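Local atomic coordinates of PH1570-like domain-containing protein (Pyrococcus horikoshii, PDB entry 2HQ4), a protein that is of unknown function but folds as a single chain around a long antiparallel beta sheet that carries helices against it, with one disulfide bond. Residues N21-E26 / K41-M46; K33-D38 / L142-K147; L86-F91 / E117-K122; I135-G140 / K156-W161. One frame throughout, in Å; residues are numbered along the deposited sequence.

Contact 1: residues N21-E26 / K41-M46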
# COMPACT_ATOMS: atom_id res chain seq x y z
N ASN A 21 -8.08 -6.57 -3.22
CA ASN A 21 -7.13 -6.09 -2.20
C ASN A 21 -5.84 -5.61 -2.85
O ASN A 21 -4.76 -5.75 -2.27
CB ASN A 21 -6.80 -7.19 -1.15
CG ASN A 21 -5.95 -8.32 -1.76
OD1 ASN A 21 -6.14 -8.74 -2.91
ND2 ASN A 21 -5.00 -8.80 -0.99
N GLY A 22 -5.94 -5.02 -4.05
CA GLY A 22 -4.70 -4.53 -4.70
C GLY A 22 -4.92 -3.91 -6.05
O GLY A 22 -6.07 -3.81 -6.54
N PHE A 23 -3.83 -3.50 -6.69
CA PHE A 23 -3.92 -3.10 -8.10
C PHE A 23 -2.60 -3.41 -8.82
O PHE A 23 -1.54 -3.49 -8.19
CB PHE A 23 -4.38 -1.62 -8.26
CG PHE A 23 -3.33 -0.57 -7.88
CD1 PHE A 23 -3.39 0.08 -6.66
CD2 PHE A 23 -2.33 -0.20 -8.80
CE1 PHE A 23 -2.42 1.09 -6.31
CE2 PHE A 23 -1.37 0.74 -8.48
CZ PHE A 23 -1.42 1.40 -7.24
N LYS A 24 -2.70 -3.63 -10.13
CA LYS A 24 -1.58 -3.91 -11.00
C LYS A 24 -1.57 -2.91 -12.15
O LYS A 24 -2.49 -2.89 -12.97
CB LYS A 24 -1.70 -5.31 -11.59
CG LYS A 24 -0.53 -5.71 -12.50
CD LYS A 24 -0.72 -7.12 -13.10
CE LYS A 24 0.54 -7.51 -13.90
NZ LYS A 24 0.39 -8.82 -14.57
N ASP A 25 -0.51 -2.11 -12.23
CA ASP A 25 -0.40 -1.13 -13.30
C ASP A 25 0.82 -1.44 -14.15
O ASP A 25 1.97 -1.27 -13.69
CB ASP A 25 -0.29 0.26 -12.71
CG ASP A 25 -0.47 1.32 -13.76
OD1 ASP A 25 0.36 1.33 -14.71
OD2 ASP A 25 -1.39 2.14 -13.64
N GLU A 26 0.58 -1.88 -15.38
CA GLU A 26 1.69 -2.28 -16.28
C GLU A 26 2.29 -1.10 -17.07
O GLU A 26 3.36 -1.24 -17.67
CB GLU A 26 1.25 -3.40 -17.21
CG GLU A 26 0.77 -4.64 -16.48
CD GLU A 26 0.61 -5.83 -17.41
OE1 GLU A 26 -0.29 -5.78 -18.26
OE2 GLU A 26 1.36 -6.82 -17.30
N LYS A 41 -8.33 3.01 0.59
CA LYS A 41 -8.17 4.44 0.32
C LYS A 41 -6.69 4.84 0.06
O LYS A 41 -6.42 5.79 -0.66
CB LYS A 41 -8.78 5.28 1.46
CG LYS A 41 -10.35 5.26 1.50
CD LYS A 41 -10.84 6.28 2.55
CE LYS A 41 -12.36 6.15 2.82
NZ LYS A 41 -12.76 7.20 3.82
N VAL A 42 -5.74 4.16 0.70
CA VAL A 42 -4.32 4.35 0.34
C VAL A 42 -4.11 3.95 -1.13
O VAL A 42 -3.46 4.68 -1.90
CB VAL A 42 -3.38 3.51 1.28
CG1 VAL A 42 -1.90 3.68 0.85
CG2 VAL A 42 -3.59 3.95 2.72
N LEU A 43 -4.69 2.84 -1.55
CA LEU A 43 -4.52 2.40 -2.93
C LEU A 43 -5.17 3.41 -3.91
O LEU A 43 -4.60 3.77 -4.96
CB LEU A 43 -5.05 0.97 -3.09
CG LEU A 43 -3.99 -0.15 -2.88
CD1 LEU A 43 -3.19 -0.04 -1.58
CD2 LEU A 43 -4.72 -1.45 -2.95
N LEU A 44 -6.35 3.92 -3.54
CA LEU A 44 -7.02 4.97 -4.34
C LEU A 44 -6.17 6.20 -4.50
O LEU A 44 -6.05 6.76 -5.60
CB LEU A 44 -8.36 5.39 -3.68
CG LEU A 44 -9.44 4.34 -3.77
CD1 LEU A 44 -10.71 4.78 -2.95
CD2 LEU A 44 -9.79 4.20 -5.24
N ALA A 45 -5.56 6.63 -3.40
CA ALA A 45 -4.68 7.80 -3.46
C ALA A 45 -3.46 7.54 -4.36
O ALA A 45 -3.03 8.43 -5.10
CB ALA A 45 -4.24 8.19 -2.04
N MET A 46 -2.90 6.33 -4.30
CA MET A 46 -1.78 5.97 -5.19
C MET A 46 -2.18 6.04 -6.67
O MET A 46 -1.38 6.48 -7.50
CB MET A 46 -1.28 4.53 -4.85
CG MET A 46 -0.60 4.38 -3.43
SD MET A 46 -0.33 2.65 -2.93
CE MET A 46 1.00 2.24 -4.09
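Phe23 on the strand 22-25 meets Leu43 and Met46 on the helix segment 41-46. The two short axes run almost the same way, 20° apart, and their closest approach is 9.2 Å, a separation that the side chains have to span. Phe23 does most of this. Its CG stands between the backbone N and the carbonyl carbon (chi1 73°), and the ring leans across to the helix with CD1 3.8 Å from Leu43 CG. One turn further along, Met46 CB lies at the ring edge, near its plane, 3.9 Å from Phe23 CE1. The methionine chain then bends at chi3, and its CE ends 4.1 Å from Phe23 CZ. The tightest spot involves no ring: Leu43 CD2 reaches the backbone of Gly22 and comes to 3.5 Å from its CA. Beyond Phe23, buried Asp25 bonds through OD2 to Tyr51 OH of helix 40-55. The looser, more solvent-exposed part is at Lys24 and Glu26, which do not touch the helix segment; the extended Lys24 packs on Glu17, Phe19 and Glu31, and its NZ lies 3.5 Å from Glu26 OE2 in a salt bridge. Around the contact, Phe23 also packs on Leu16 of strand 16-19 and on Val30 and Val32 of strand 30-36, while Leu43 touches Trp70 of helix 61-70, so helix 40-55 is sandwiched at this point between the sheet and helix 61-70.

Contact 2: residues K33-D38 / L142-K147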
# COMPACT_ATOMS: atom_id res chain seq x y z
N LYS A 33 -0.50 -5.17 -3.10
CA LYS A 33 -1.63 -5.85 -2.47
C LYS A 33 -1.52 -5.57 -0.97
O LYS A 33 -0.44 -5.30 -0.47
CB LYS A 33 -1.57 -7.36 -2.74
CG LYS A 33 -1.88 -7.80 -4.20
CD LYS A 33 -1.73 -9.32 -4.48
CE LYS A 33 -0.37 -9.89 -4.06
NZ LYS A 33 -0.15 -11.39 -4.38
N PHE A 34 -2.64 -5.61 -0.25
CA PHE A 34 -2.60 -5.36 1.20
C PHE A 34 -3.31 -6.47 1.92
O PHE A 34 -4.18 -7.15 1.33
CB PHE A 34 -3.21 -3.99 1.56
CG PHE A 34 -4.69 -3.94 1.43
CD1 PHE A 34 -5.28 -3.50 0.25
CD2 PHE A 34 -5.53 -4.32 2.52
CE1 PHE A 34 -6.68 -3.44 0.09
CE2 PHE A 34 -6.94 -4.30 2.36
CZ PHE A 34 -7.51 -3.83 1.15
N TYR A 35 -2.90 -6.68 3.17
CA TYR A 35 -3.43 -7.76 4.06
C TYR A 35 -3.68 -7.13 5.41
O TYR A 35 -3.03 -6.17 5.76
CB TYR A 35 -2.43 -8.94 4.12
CG TYR A 35 -2.30 -9.50 2.73
CD1 TYR A 35 -3.23 -10.43 2.26
CD2 TYR A 35 -1.33 -9.02 1.85
CE1 TYR A 35 -3.18 -10.88 0.95
CE2 TYR A 35 -1.30 -9.45 0.51
CZ TYR A 35 -2.20 -10.41 0.11
OH TYR A 35 -2.17 -10.86 -1.19
N GLY A 36 -4.65 -7.62 6.17
CA GLY A 36 -4.86 -7.08 7.49
C GLY A 36 -5.98 -6.08 7.45
O GLY A 36 -7.01 -6.33 6.80
N ASN A 37 -5.79 -4.92 8.08
CA ASN A 37 -6.84 -3.90 8.04
C ASN A 37 -6.99 -3.24 6.65
O ASN A 37 -6.07 -3.30 5.85
CB ASN A 37 -6.63 -2.88 9.15
CG ASN A 37 -6.91 -3.49 10.56
OD1 ASN A 37 -6.15 -3.27 11.54
ND2 ASN A 37 -7.97 -4.27 10.65
N ASP A 38 -8.15 -2.63 6.39
CA ASP A 38 -8.51 -2.07 5.09
C ASP A 38 -7.49 -0.98 4.68
O ASP A 38 -7.19 -0.08 5.46
CB ASP A 38 -9.92 -1.47 5.21
CG ASP A 38 -10.52 -1.06 3.86
OD1 ASP A 38 -9.97 -1.37 2.79
OD2 ASP A 38 -11.56 -0.39 3.89
N LEU A 142 -0.51 -4.63 6.12
CA LEU A 142 0.70 -5.12 5.51
C LEU A 142 0.55 -4.97 3.98
O LEU A 142 -0.38 -5.58 3.36
CB LEU A 142 0.91 -6.58 5.91
CG LEU A 142 2.08 -7.25 5.16
CD1 LEU A 142 3.47 -6.79 5.76
CD2 LEU A 142 1.89 -8.71 5.27
N PHE A 143 1.42 -4.16 3.40
CA PHE A 143 1.46 -3.96 1.96
C PHE A 143 2.56 -4.82 1.37
O PHE A 143 3.63 -4.97 1.99
CB PHE A 143 1.81 -2.51 1.66
CG PHE A 143 0.82 -1.52 2.19
CD1 PHE A 143 -0.21 -1.02 1.34
CD2 PHE A 143 0.92 -1.06 3.52
CE1 PHE A 143 -1.15 -0.07 1.84
CE2 PHE A 143 -0.00 -0.13 4.03
CZ PHE A 143 -1.05 0.37 3.16
N ILE A 144 2.32 -5.43 0.22
CA ILE A 144 3.40 -6.17 -0.47
C ILE A 144 3.41 -5.55 -1.86
O ILE A 144 2.34 -5.17 -2.38
CB ILE A 144 3.26 -7.73 -0.46
CG1 ILE A 144 1.99 -8.22 -1.16
CG2 ILE A 144 3.32 -8.31 1.05
CD1 ILE A 144 1.97 -9.80 -1.34
N PHE A 145 4.60 -5.39 -2.44
CA PHE A 145 4.71 -4.68 -3.69
C PHE A 145 5.88 -5.23 -4.55
O PHE A 145 6.72 -5.97 -4.03
CB PHE A 145 4.81 -3.15 -3.43
CG PHE A 145 5.68 -2.76 -2.22
CD1 PHE A 145 7.07 -2.61 -2.36
CD2 PHE A 145 5.09 -2.53 -0.97
CE1 PHE A 145 7.87 -2.25 -1.25
CE2 PHE A 145 5.84 -2.19 0.13
CZ PHE A 145 7.26 -2.04 0.00
N ASN A 146 5.95 -4.83 -5.82
CA ASN A 146 6.83 -5.56 -6.75
C ASN A 146 8.26 -5.00 -6.79
O ASN A 146 9.15 -5.70 -7.25
CB ASN A 146 6.24 -5.56 -8.19
CG ASN A 146 6.11 -4.17 -8.73
OD1 ASN A 146 5.62 -3.29 -8.02
ND2 ASN A 146 6.58 -3.93 -9.97
N LYS A 147 8.49 -3.77 -6.34
CA LYS A 147 9.86 -3.21 -6.36
C LYS A 147 10.02 -2.21 -5.22
O LYS A 147 9.01 -1.65 -4.77
CB LYS A 147 10.20 -2.60 -7.74
CG LYS A 147 9.30 -1.41 -8.13
CD LYS A 147 9.58 -0.91 -9.55
CE LYS A 147 8.69 0.28 -9.82
NZ LYS A 147 8.99 0.98 -11.10
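Lys33-Gly36 and Leu142-Phe145 are antiparallel neighbours in the middle of the sheet, the seam where the strands from the N-terminal part of the chain join those from the C-terminal part. Two hydrogen-bonded pairs flank a non-hydrogen-bonded one. Lys33 N gives to Ile144 O at 2.9 Å, and Ile144 N gives back to Lys33 O at 2.8 Å. Leu142 N bonds Tyr35 O at 3.0 Å and almost straight (175°), whereas the return bond from Tyr35 N to Leu142 O, 2.8 Å long, is bent to 144°. Leu142 O is also approached by Phe34 CA at 3.1 Å in a CA-H...O contact. On the face bearing Lys33, Tyr35, Leu142 and Ile144, the ethyl arm of Ile144 carries the packing. Its CG1 is tucked over the backbone, flanked by N and C (chi1 62°), and meets the Tyr35 ring at its edge, in plane, 3.9 Å from CE2. Ile144 CD1 goes on to touch Lys33 CE at 3.6 Å, where the lysine chain is bent at chi3. The other face holds the pair Phe34 and Phe143; both rings pack on Leu43 of helix 40-55, and Phe143 also on Ile154 of helix 150-155. Chemically the seam divides its work: backbone bonds satisfy the polar atoms of the hydrogen-bonded pairs, the methylenes of Lys33 serve as apolar surface, and its ammonium group is delivered to the carbonyl O of Tyr3.

Contact 3: residues L86-F91 / E117-K122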
# COMPACT_ATOMS: atom_id res chain seq x y z
N LEU A 86 9.85 11.59 10.05
CA LEU A 86 9.95 10.31 10.80
C LEU A 86 11.25 9.48 10.99
O LEU A 86 12.23 9.60 10.24
CB LEU A 86 8.71 9.45 10.53
CG LEU A 86 7.51 10.13 11.23
CD1 LEU A 86 6.83 11.21 10.40
CD2 LEU A 86 6.52 9.10 11.66
N LYS A 87 11.20 8.61 12.01
CA LYS A 87 12.36 8.36 12.88
C LYS A 87 12.88 6.93 12.98
O LYS A 87 12.27 6.09 13.66
CB LYS A 87 12.05 8.88 14.29
CG LYS A 87 11.42 10.27 14.32
CD LYS A 87 11.30 10.78 15.75
CE LYS A 87 10.74 12.19 15.80
NZ LYS A 87 11.04 12.82 17.14
N PRO A 88 14.01 6.66 12.30
CA PRO A 88 14.64 5.34 12.26
C PRO A 88 15.15 4.87 13.62
O PRO A 88 15.60 5.68 14.42
CB PRO A 88 15.79 5.52 11.27
CG PRO A 88 16.03 6.98 11.20
CD PRO A 88 14.72 7.65 11.48
N ILE A 89 15.02 3.57 13.88
CA ILE A 89 15.52 2.96 15.11
C ILE A 89 16.91 2.41 14.82
O ILE A 89 17.11 1.65 13.86
CB ILE A 89 14.56 1.86 15.66
CG1 ILE A 89 13.16 2.42 15.91
CG2 ILE A 89 15.10 1.26 16.95
CD1 ILE A 89 13.11 3.57 16.90
N LYS A 90 17.88 2.82 15.63
CA LYS A 90 19.27 2.43 15.40
C LYS A 90 19.46 0.96 15.76
O LYS A 90 20.16 0.24 15.06
CB LYS A 90 20.24 3.32 16.20
CG LYS A 90 20.28 4.80 15.77
CD LYS A 90 20.43 4.96 14.25
CE LYS A 90 20.13 6.40 13.80
NZ LYS A 90 18.77 6.88 14.23
N PHE A 91 18.80 0.54 16.85
CA PHE A 91 18.80 -0.85 17.31
C PHE A 91 17.44 -1.18 17.91
O PHE A 91 16.99 -0.52 18.85
CB PHE A 91 19.90 -1.07 18.35
CG PHE A 91 19.81 -2.41 19.05
CD1 PHE A 91 20.33 -3.56 18.45
CD2 PHE A 91 19.24 -2.51 20.32
CE1 PHE A 91 20.27 -4.81 19.10
CE2 PHE A 91 19.17 -3.75 20.99
CZ PHE A 91 19.69 -4.90 20.37
N GLU A 117 14.66 -8.25 8.32
CA GLU A 117 15.24 -7.64 7.13
C GLU A 117 14.72 -6.22 6.86
O GLU A 117 15.19 -5.54 5.94
CB GLU A 117 14.95 -8.54 5.93
CG GLU A 117 15.57 -9.94 6.07
CD GLU A 117 15.40 -10.76 4.82
OE1 GLU A 117 14.23 -11.15 4.50
OE2 GLU A 117 16.43 -11.01 4.15
N ALA A 118 13.75 -5.77 7.65
CA ALA A 118 13.14 -4.46 7.43
C ALA A 118 13.89 -3.33 8.13
O ALA A 118 14.57 -3.53 9.14
CB ALA A 118 11.68 -4.47 7.88
N LYS A 119 13.72 -2.13 7.60
CA LYS A 119 14.09 -0.94 8.35
C LYS A 119 12.92 -0.55 9.30
O LYS A 119 11.75 -0.49 8.88
CB LYS A 119 14.46 0.16 7.39
CG LYS A 119 15.17 1.30 8.05
CD LYS A 119 16.01 2.04 7.04
CE LYS A 119 16.26 3.48 7.52
NZ LYS A 119 17.15 3.45 8.71
N ILE A 120 13.25 -0.31 10.58
CA ILE A 120 12.22 -0.05 11.57
C ILE A 120 12.21 1.41 11.97
O ILE A 120 13.29 2.00 12.19
CB ILE A 120 12.39 -0.95 12.85
CG1 ILE A 120 12.62 -2.44 12.49
CG2 ILE A 120 11.20 -0.77 13.80
CD1 ILE A 120 11.49 -3.12 11.63
N TYR A 121 11.02 1.99 12.04
CA TYR A 121 10.86 3.38 12.45
C TYR A 121 9.88 3.48 13.61
O TYR A 121 8.90 2.72 13.67
CB TYR A 121 10.38 4.27 11.31
CG TYR A 121 11.20 4.24 10.03
CD1 TYR A 121 12.12 5.27 9.73
CD2 TYR A 121 11.02 3.21 9.09
CE1 TYR A 121 12.85 5.25 8.52
CE2 TYR A 121 11.75 3.17 7.91
CZ TYR A 121 12.66 4.19 7.63
OH TYR A 121 13.32 4.13 6.43
N LYS A 122 10.12 4.41 14.53
CA LYS A 122 9.12 4.67 15.57
C LYS A 122 8.24 5.85 15.15
O LYS A 122 8.73 6.90 14.73
CB LYS A 122 9.77 4.92 16.94
CG LYS A 122 8.79 4.77 18.12
CD LYS A 122 9.44 5.04 19.49
CE LYS A 122 10.21 3.84 20.04
NZ LYS A 122 10.56 3.97 21.49
O HOH W 1 15.95 -0.60 11.59
O HOH W 2 15.86 2.21 11.11
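Pro88 and Tyr121 face each other as an antiparallel, non-hydrogen-bonded pair at the border of the sheet, where the short, weakly bonded strand 87-88 is the outermost one beside strand 119-123. Backbone bonds lie before and after the pair: Lys122 N to Lys87 O at 2.9 Å and Ile89 N to Ile120 O, also at 2.9 Å. Lys87 N, by contrast, is covered without a partner in the model. The Tyr121 ring crosses the proline at a slant, with CD1 3.5 Å from Pro88 N. Lys87 C sits at the edge of the same ring. Ile89, next after Pro88, points toward 117-122. With chi2 at -59°, its CD1 is placed 3.6 Å from Lys122 CB, while the rest of that lysine leads away from Ile89, with part of it on Tyr127 of strand 126-130. Lys119 starts out pointing past the contact, but its chain bends at chi4 (69°) and brings NZ back to 3.6 Å from Pro88 CB. There the ammonium group gives a hydrogen bond to water 2 at 3.0 Å. This water in turn donates to Ile89 O and to Ile120 O, the latter at 2.8 Å, and so links the two segments where their backbones begin to part. Just beyond it, water 1 accepts from Ile120 N at 2.9 Å and gives a weak bond to Ile89 O.

Contact 4: residues I135-G140 / K156-W161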
# COMPACT_ATOMS: atom_id res chain seq x y z
N ILE A 135 5.65 -3.40 3.53
CA ILE A 135 5.54 -2.46 4.64
C ILE A 135 4.52 -2.97 5.66
O ILE A 135 3.40 -3.39 5.28
CB ILE A 135 5.09 -1.07 4.19
CG1 ILE A 135 6.20 -0.38 3.38
CG2 ILE A 135 4.65 -0.15 5.43
CD1 ILE A 135 5.62 0.85 2.67
N LEU A 136 4.91 -2.97 6.93
CA LEU A 136 3.95 -3.25 7.99
C LEU A 136 3.76 -1.93 8.70
O LEU A 136 4.74 -1.39 9.23
CB LEU A 136 4.50 -4.30 8.98
CG LEU A 136 3.63 -4.52 10.25
CD1 LEU A 136 2.26 -5.08 9.87
CD2 LEU A 136 4.31 -5.47 11.24
N ASP A 137 2.54 -1.40 8.73
CA ASP A 137 2.30 -0.13 9.41
C ASP A 137 1.61 -0.35 10.76
O ASP A 137 1.08 -1.42 11.02
CB ASP A 137 1.58 0.90 8.50
CG ASP A 137 0.07 0.62 8.33
OD1 ASP A 137 -0.58 0.02 9.22
OD2 ASP A 137 -0.46 1.06 7.30
N PRO A 138 1.70 0.65 11.65
CA PRO A 138 1.08 0.50 12.94
C PRO A 138 -0.44 0.61 12.98
O PRO A 138 -1.00 0.55 14.06
CB PRO A 138 1.75 1.60 13.78
CG PRO A 138 2.11 2.63 12.82
CD PRO A 138 2.43 1.92 11.53
N ARG A 139 -1.08 0.70 11.81
CA ARG A 139 -2.53 0.61 11.72
C ARG A 139 -2.99 -0.77 11.36
O ARG A 139 -4.19 -1.02 11.13
CB ARG A 139 -3.05 1.64 10.72
CG ARG A 139 -2.99 3.00 11.32
CD ARG A 139 -3.39 4.13 10.36
NE ARG A 139 -3.28 5.38 11.10
CZ ARG A 139 -3.87 6.52 10.74
NH1 ARG A 139 -4.61 6.57 9.67
NH2 ARG A 139 -3.75 7.60 11.49
N GLY A 140 -2.04 -1.70 11.37
CA GLY A 140 -2.34 -3.09 11.15
C GLY A 140 -2.50 -3.56 9.72
O GLY A 140 -3.25 -4.52 9.44
N LYS A 156 3.49 7.81 1.76
CA LYS A 156 2.89 9.16 1.61
C LYS A 156 1.44 9.23 2.16
O LYS A 156 0.98 10.30 2.60
CB LYS A 156 2.94 9.57 0.15
CG LYS A 156 2.23 10.86 -0.19
CD LYS A 156 2.43 11.24 -1.66
CE LYS A 156 3.87 11.04 -2.10
NZ LYS A 156 4.04 11.48 -3.51
N TYR A 157 0.75 8.09 2.15
CA TYR A 157 -0.70 8.08 2.38
C TYR A 157 -1.14 7.23 3.56
O TYR A 157 -2.35 7.20 3.88
CB TYR A 157 -1.44 7.61 1.14
CG TYR A 157 -1.24 8.55 -0.02
CD1 TYR A 157 -1.66 9.87 0.05
CD2 TYR A 157 -0.64 8.10 -1.20
CE1 TYR A 157 -1.48 10.74 -1.03
CE2 TYR A 157 -0.46 8.96 -2.28
CZ TYR A 157 -0.87 10.26 -2.18
OH TYR A 157 -0.69 11.09 -3.25
N ILE A 158 -0.21 6.56 4.22
CA ILE A 158 -0.65 5.60 5.25
C ILE A 158 -1.11 6.25 6.53
O ILE A 158 -1.64 5.55 7.42
CB ILE A 158 0.41 4.54 5.65
CG1 ILE A 158 1.71 5.20 6.13
CG2 ILE A 158 0.56 3.49 4.56
CD1 ILE A 158 2.74 4.17 6.68
N TRP A 159 -0.89 7.55 6.65
CA TRP A 159 -1.27 8.25 7.88
C TRP A 159 -2.61 8.90 7.77
O TRP A 159 -3.18 9.32 8.77
CB TRP A 159 -0.22 9.28 8.27
CG TRP A 159 1.07 8.63 8.47
CD1 TRP A 159 2.19 8.79 7.72
CD2 TRP A 159 1.37 7.63 9.46
NE1 TRP A 159 3.19 7.97 8.19
CE2 TRP A 159 2.72 7.25 9.26
CE3 TRP A 159 0.65 7.03 10.51
CZ2 TRP A 159 3.36 6.28 10.06
CZ3 TRP A 159 1.28 6.06 11.31
CH2 TRP A 159 2.63 5.72 11.08
N LYS A 160 -3.10 9.00 6.54
CA LYS A 160 -4.32 9.71 6.21
C LYS A 160 -5.63 8.90 6.35
O LYS A 160 -6.71 9.50 6.42
CB LYS A 160 -4.23 10.30 4.79
CG LYS A 160 -3.81 11.75 4.72
CD LYS A 160 -4.78 12.53 3.80
CE LYS A 160 -4.26 13.91 3.38
NZ LYS A 160 -2.97 13.83 2.61
N TRP A 161 -5.58 7.56 6.39
CA TRP A 161 -6.83 6.77 6.30
C TRP A 161 -6.98 5.44 7.10
O TRP A 161 -6.27 5.16 8.08
CB TRP A 161 -7.18 6.57 4.81
CG TRP A 161 -7.48 7.86 4.07
CD1 TRP A 161 -8.55 8.70 4.28
CD2 TRP A 161 -6.71 8.46 3.02
NE1 TRP A 161 -8.49 9.77 3.43
CE2 TRP A 161 -7.37 9.66 2.65
CE3 TRP A 161 -5.53 8.11 2.36
CZ2 TRP A 161 -6.89 10.50 1.64
CZ3 TRP A 161 -5.04 8.95 1.37
CH2 TRP A 161 -5.73 10.13 1.01
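Arg139 reaches from a tight turn to the very end of the chain, where its NH1 meets the backbone O of Trp161, the last residue. The separation is short, 2.7 Å, but the bond is bent to 130° and therefore weak. The oxygen lies at the guanidinium edge, while Trp159 CA stands 4.1 Å above one face of the group, offset toward its rim. The arginine side chain is stretched out as far as NE, and NE has a firmer partner in a salt bridge to Glu125. The base of this arm is the type I beta turn Asp137-Gly140, which links strands 134-136 and 141-145 as a beta hairpin and is closed by Gly140 N on Asp137 O at 3.2 Å. Asp137 adds an Asx turn. Its CG is folded back above its own main chain (chi1 77°), and OD1 accepts from Arg139 N at 2.7 Å, met from 43° out of the carboxylate plane; OD2 forms a salt bridge with Arg141. The side chains of the aspartate and Ile158 run antiparallel past one another, with Asp137 CB 3.9 Å from Ile158 CD1. Next to them, Pro138 and Trp159 cross at about a right angle, Pro138 CG touching the indole edge 3.6 Å from CH2. One face of that indole is lined by its own neighbour, Ile158 CG1, 3.7 Å above the plane, and Glu125 touches both Pro138 and Trp159.

From the N terminus, contact 1 closes first, folding helix 40-55 back over strand 22-25 after a short loop that contains strand 30-36. That strand opens contact 2, which crosses contact 1 and closes only about a hundred residues later, on strand 141-145, joining the two halves of the sheet. Contact 3 is nested within this long loop and fastens the outermost strand 87-88 at the far edge, touching no other contact. Contact 4 opens just before contact 2 closes, crosses it, and ties the hairpin turn to the C-terminal tail. Trp161 and Tyr157 of that tail pack on Ala45, so contact 4 meets contact 1 at helix 40-55.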